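Local atomic coordinates of periplasmic cell division protein (SufI) (Aquifex aeolicus, PDB entry 6SYY), a protein that is a multicopper oxidase that probably oxidises substrates at a type 1 copper and passes the electrons to a trinuclear copper cluster. Residues Val84-Asp88 with Asn89-Pro93; Glu513-Glu517 with Gly518-Asn522. One frame throughout, in Å; residues are numbered along the deposited sequence. Where two conformers were deposited one is given.

Interaction 1 (Val84-Asp88 with Asn89-Pro93); sequences VYEID and NEYNP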
loop_
_atom_site.group_PDB
_atom_site.type_symbol
_atom_site.label_atom_id
_atom_site.label_comp_id
_atom_site.label_asym_id
_atom_site.label_seq_id
_atom_site.Cartn_x
_atom_site.Cartn_y
_atom_site.Cartn_z
ATOM N N VAL A 84 -13.246 -5.488 10.746
ATOM C CA VAL A 84 -11.927 -5.302 11.338
ATOM C C VAL A 84 -11.197 -6.632 11.324
ATOM O O VAL A 84 -11.807 -7.703 11.391
ATOM C CB VAL A 84 -11.982 -4.747 12.784
ATOM C CG1 VAL A 84 -12.581 -3.356 12.807
ATOM C CG2 VAL A 84 -12.758 -5.683 13.699
ATOM N N TYR A 85 -9.877 -6.555 11.216
ATOM C CA TYR A 85 -9.009 -7.681 11.522
ATOM C C TYR A 85 -8.719 -7.645 13.017
ATOM O O TYR A 85 -8.203 -6.642 13.525
ATOM C CB TYR A 85 -7.711 -7.608 10.717
ATOM C CG TYR A 85 -7.837 -7.986 9.254
ATOM C CD1 TYR A 85 -8.430 -9.183 8.869
ATOM C CD2 TYR A 85 -7.351 -7.147 8.257
ATOM C CE1 TYR A 85 -8.537 -9.533 7.526
ATOM C CE2 TYR A 85 -7.452 -7.486 6.916
ATOM C CZ TYR A 85 -8.046 -8.678 6.555
ATOM O OH TYR A 85 -8.147 -9.012 5.224
ATOM N N GLU A 86 -9.075 -8.714 13.726
ATOM C CA GLU A 86 -8.809 -8.813 15.156
ATOM C C GLU A 86 -7.576 -9.679 15.375
ATOM O O GLU A 86 -7.542 -10.842 14.958
ATOM C CB GLU A 86 -10.000 -9.380 15.929
ATOM C CG GLU A 86 -9.714 -9.486 17.429
ATOM C CD GLU A 86 -10.965 -9.566 18.284
ATOM O OE1 GLU A 86 -12.072 -9.688 17.722
ATOM O OE2 GLU A 86 -10.835 -9.506 19.525
ATOM N N ILE A 87 -6.569 -9.102 16.024
ATOM C CA ILE A 87 -5.331 -9.788 16.367
ATOM C C ILE A 87 -5.036 -9.456 17.819
ATOM O O ILE A 87 -4.735 -8.300 18.142
ATOM C CB ILE A 87 -4.162 -9.360 15.472
ATOM C CG1 ILE A 87 -4.504 -9.575 13.999
ATOM C CG2 ILE A 87 -2.911 -10.125 15.848
ATOM C CD1 ILE A 87 -3.535 -8.908 13.052
ATOM N N ASP A 88 -5.131 -10.457 18.696
ATOM C CA ASP A 88 -4.775 -10.293 20.107
ATOM C C ASP A 88 -5.582 -9.160 20.744
ATOM O O ASP A 88 -5.042 -8.290 21.430
ATOM C CB ASP A 88 -3.269 -10.055 20.257
ATOM C CG ASP A 88 -2.768 -10.306 21.666
ATOM O OD1 ASP A 88 -2.894 -11.453 22.145
ATOM O OD2 ASP A 88 -2.231 -9.360 22.284
ATOM N N ASN A 89 -6.892 -9.168 20.483
ATOM C CA ASN A 89 -7.824 -8.180 21.035
ATOM C C ASN A 89 -7.454 -6.754 20.628
ATOM O O ASN A 89 -7.625 -5.803 21.395
ATOM C CB ASN A 89 -7.924 -8.303 22.558
ATOM C CG ASN A 89 -9.230 -8.922 22.996
ATOM O OD1 ASN A 89 -9.475 -10.108 22.769
ATOM N ND2 ASN A 89 -10.087 -8.120 23.619
ATOM N N GLU A 90 -6.948 -6.606 19.407
ATOM C CA GLU A 90 -6.679 -5.312 18.799
ATOM C C GLU A 90 -7.297 -5.290 17.411
ATOM O O GLU A 90 -7.259 -6.293 16.694
ATOM C CB GLU A 90 -5.176 -5.032 18.695
ATOM C CG GLU A 90 -4.497 -4.727 20.016
ATOM C CD GLU A 90 -2.994 -4.583 19.867
ATOM O OE1 GLU A 90 -2.278 -5.599 20.002
ATOM O OE2 GLU A 90 -2.531 -3.457 19.602
ATOM N N TYR A 91 -7.860 -4.148 17.031
ATOM C CA TYR A 91 -8.470 -3.993 15.717
ATOM C C TYR A 91 -7.469 -3.357 14.759
ATOM O O TYR A 91 -6.917 -2.290 15.050
ATOM C CB TYR A 91 -9.744 -3.148 15.799
ATOM C CG TYR A 91 -10.922 -3.845 16.457
ATOM C CD1 TYR A 91 -10.903 -5.212 16.713
ATOM C CD2 TYR A 91 -12.060 -3.131 16.809
ATOM C CE1 TYR A 91 -11.986 -5.843 17.311
ATOM C CE2 TYR A 91 -13.142 -3.751 17.405
ATOM C CZ TYR A 91 -13.103 -5.105 17.654
ATOM O OH TYR A 91 -14.188 -5.713 18.252
ATOM N N ASN A 92 -7.243 -4.016 13.619
ATOM C CA ASN A 92 -6.328 -3.580 12.568
ATOM C C ASN A 92 -5.031 -3.003 13.121
ATOM O O ASN A 92 -4.648 -1.883 12.751
ATOM C CB ASN A 92 -6.997 -2.537 11.675
ATOM C CG ASN A 92 -8.211 -3.077 10.964
ATOM O OD1 ASN A 92 -8.306 -4.274 10.693
ATOM N ND2 ASN A 92 -9.153 -2.197 10.655
ATOM N N PRO A 93 -4.321 -3.719 13.989
ATOM C CA PRO A 93 -3.092 -3.161 14.552
ATOM C C PRO A 93 -1.995 -3.070 13.504
ATOM O O PRO A 93 -2.050 -3.695 12.443
ATOM C CB PRO A 93 -2.724 -4.160 15.648
ATOM C CG PRO A 93 -3.258 -5.455 15.134
ATOM C CD PRO A 93 -4.524 -5.121 14.399
#

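Interaction 2 (Glu513-Glu517 with Gly518-Asn522); sequences EHHDE and GMMVN. With CU (copper (II) ion), chain B.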
loop_
_atom_site.group_PDB
_atom_site.type_symbol
_atom_site.label_atom_id
_atom_site.label_comp_id
_atom_site.label_asym_id
_atom_site.label_seq_id
_atom_site.Cartn_x
_atom_site.Cartn_y
_atom_site.Cartn_z
ATOM N N GLU A 513 -11.731 -1.325 -7.482
ATOM C CA GLU A 513 -12.846 -1.632 -8.368
ATOM C C GLU A 513 -12.352 -2.241 -9.676
ATOM O O GLU A 513 -12.898 -3.246 -10.140
ATOM C CB GLU A 513 -13.681 -0.378 -8.626
ATOM C CG GLU A 513 -14.555 0.028 -7.450
ATOM C CD GLU A 513 -13.747 0.501 -6.256
ATOM O OE1 GLU A 513 -12.736 1.206 -6.462
ATOM O OE2 GLU A 513 -14.116 0.157 -5.112
ATOM N N HIS A 514 -11.314 -1.647 -10.282
ATOM C CA HIS A 514 -10.714 -2.223 -11.487
ATOM C C HIS A 514 -10.326 -3.673 -11.258
ATOM O O HIS A 514 -10.670 -4.562 -12.046
ATOM C CB HIS A 514 -9.479 -1.428 -11.907
ATOM C CG HIS A 514 -9.773 -0.040 -12.375
ATOM N ND1 HIS A 514 -8.780 0.844 -12.743
ATOM C CD2 HIS A 514 -10.943 0.623 -12.527
ATOM C CE1 HIS A 514 -9.327 1.991 -13.103
ATOM N NE2 HIS A 514 -10.638 1.884 -12.978
ATOM N N HIS A 515 -9.583 -3.921 -10.179
ATOM C CA HIS A 515 -9.234 -5.284 -9.804
ATOM C C HIS A 515 -10.482 -6.147 -9.645
ATOM O O HIS A 515 -10.533 -7.275 -10.149
ATOM C CB HIS A 515 -8.401 -5.251 -8.522
ATOM C CG HIS A 515 -8.408 -6.534 -7.757
ATOM N ND1 HIS A 515 -9.404 -6.857 -6.861
ATOM C CD2 HIS A 515 -7.541 -7.574 -7.749
ATOM C CE1 HIS A 515 -9.155 -8.044 -6.339
ATOM N NE2 HIS A 515 -8.031 -8.502 -6.861
ATOM N N ASP A 516 -11.515 -5.617 -8.981
ATOM C CA ASP A 516 -12.723 -6.402 -8.737
ATOM C C ASP A 516 -13.450 -6.731 -10.036
ATOM O O ASP A 516 -14.016 -7.822 -10.176
ATOM C CB ASP A 516 -13.656 -5.662 -7.779
ATOM C CG ASP A 516 -13.321 -5.916 -6.321
ATOM O OD1 ASP A 516 -12.534 -6.842 -6.044
ATOM O OD2 ASP A 516 -13.846 -5.190 -5.450
ATOM N N GLU A 517 -13.448 -5.812 -10.994
ATOM C CA GLU A 517 -14.135 -6.043 -12.253
ATOM C C GLU A 517 -13.249 -6.725 -13.289
ATOM O O GLU A 517 -13.636 -6.812 -14.459
ATOM C CB GLU A 517 -14.702 -4.730 -12.796
ATOM C CG GLU A 517 -13.693 -3.656 -13.042
ATOM C CD GLU A 517 -14.316 -2.276 -12.997
ATOM O OE1 GLU A 517 -15.481 -2.167 -12.551
ATOM O OE2 GLU A 517 -13.645 -1.305 -13.404
ATOM N N GLY A 518 -12.079 -7.218 -12.883
ATOM C CA GLY A 518 -11.344 -8.182 -13.678
ATOM C C GLY A 518 -9.989 -7.746 -14.192
ATOM O O GLY A 518 -9.359 -8.515 -14.925
ATOM N N MET A 519 -9.504 -6.556 -13.851
ATOM C CA MET A 519 -8.190 -6.096 -14.279
ATOM C C MET A 519 -7.108 -6.815 -13.489
ATOM O O MET A 519 -6.399 -6.196 -12.693
ATOM C CB MET A 519 -8.087 -4.581 -14.100
ATOM C CG MET A 519 -6.975 -3.941 -14.897
ATOM S SD MET A 519 -7.184 -2.161 -15.081
ATOM C CE MET A 519 -5.809 -1.791 -16.173
ATOM N N MET A 520 -6.973 -8.120 -13.712
ATOM C CA MET A 520 -6.116 -8.972 -12.897
ATOM C C MET A 520 -5.825 -10.244 -13.679
ATOM O O MET A 520 -6.737 -10.820 -14.280
ATOM C CB MET A 520 -6.815 -9.281 -11.564
ATOM C CG MET A 520 -6.238 -10.415 -10.756
ATOM S SD MET A 520 -7.129 -10.594 -9.195
ATOM C CE MET A 520 -8.832 -10.459 -9.733
ATOM N N VAL A 521 -4.558 -10.663 -13.694
ATOM C CA VAL A 521 -4.137 -11.899 -14.349
ATOM C C VAL A 521 -3.129 -12.610 -13.454
ATOM O O VAL A 521 -2.600 -12.041 -12.499
ATOM C CB VAL A 521 -3.512 -11.659 -15.743
ATOM C CG1 VAL A 521 -4.536 -11.113 -16.718
ATOM C CG2 VAL A 521 -2.311 -10.730 -15.634
ATOM N N ASN A 522 -2.868 -13.871 -13.781
ATOM C CA ASN A 522 -1.765 -14.611 -13.189
ATOM C C ASN A 522 -0.543 -14.518 -14.092
ATOM O O ASN A 522 -0.656 -14.380 -15.312
ATOM C CB ASN A 522 -2.108 -16.093 -12.995
ATOM C CG ASN A 522 -3.282 -16.327 -12.063
ATOM O OD1 ASN A 522 -3.432 -15.662 -11.041
ATOM N ND2 ASN A 522 -4.118 -17.296 -12.411
HETATM CU CU CU B . -6.889 0.300 -13.059
#

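Interaction 1 (Val84-Asp88 with Asn89-Pro93)
Ile87 and Glu90 face each other across a tight beta hairpin in a cupredoxin-type domain. Asp88 and Asn89 make its bend, both in the left-handed region. Backbone bonds hold the arms. Ile87 N donates to Glu90 O at 3.0 Å, and the return bond from Glu90 N to Ile87 O is weak. Glu86 and Tyr91 form the next, non-hydrogen-bonded pair. Beyond it Asn92 N reaches Tyr85 O at 2.8 Å, in the carbonyl plane. The first arm is bound to strand 63-72 through backbone bonds of Val84 with Lys68 and Glu86 with Thr66.

Polar side chains add to this. Asn92 OD1 accepts from Tyr85 N at 2.8 Å, a fairly straight bond (163°), with the donor tilted out of the amide's carbonyl plane. The amide thus does the work of a backbone carbonyl. Its ND2 is used too, by Gly173 O. The Glu86 carboxylate comes to the edge of the Tyr91 ring, its plane 84° from the ring's. Glu86 reaches there on an extended chain, with CG turned opposite the backbone N (chi1 180°). Lys68 joins the polar ends, as salt-bridge partner of Glu86 OE1 and hydrogen-bond partner of Tyr91 OH.

Two contacts are apolar. Ile87 CB and CD1 lie against Pro93 CG, each at 4.0 Å. Val84 covers one ring face in a CH-pi contact: its CG2 stands 3.6 Å from the Tyr91 centroid.

Interaction 2 (Glu513-Glu517 with Gly518-Asn522)
Gly518 and Met519 fold back on His515 and His514 in a Schellman motif: Met519 N bonds to His514 O at 2.9 Å and Gly518 N to His515 O at 3.1 Å. Gly518 is the C-prime residue. Its phi of 117° would jam a CB against Glu517 O. Met519 then centres an inverse gamma turn, with Met520 N bonded to Gly518 O.

The side chains of His514 and Met519 lie side by side and point the same way. His514 ND1 binds copper at 2.0 Å; Cys509 and His451 complete this type 1 site. Met519 SD stands 3.2 Å from the copper ion. This long approach is consistent with the weak axial position of a type 1 site, but is uncertain because Met519 has two conformers.

Met520 meets the other histidine. Its SD lies 3.3 Å from His515 NE2, oblique to the ring. The chain bends at its last torsion (chi3 45°), which folds CE back to 3.6 Å from that same NE2. On its far nitrogen, His515 ND1 gives a weak bond to Asp516 OD1. The Asp516 carboxylate is itself held by Thr166 N on OD1 and Gly167 N on OD2. With an alanine here in place of His515, the Met520 sulfur would probably lose its ring partner and a gap would open beside copper ligand His161.

The turn links helix 512-516 to strand 520-525. That strand runs antiparallel to strand 503-509, where Met519 touches Cys509 and Met520 touches His508.

In the fold
From the N terminus, interaction 1 comes first. It closes the short loop between strand 80-86, which pairs with strand 63-72, and strand 94-98, which belongs to another sheet of the same multicopper oxidase region. Interaction 2 comes over 400 residues later, in the last such region, and joins helix 512-516 to strand 520-525. The two contacts lie in series and neither nest nor cross. The centres of interactions 1 and 2 are about 28 Å apart, and the two do not touch. Both lie near ligands of the copper cluster. Between nearest side-chain atoms, Tyr85 is about 5 Å from His159, and His515 about 3 Å from His161.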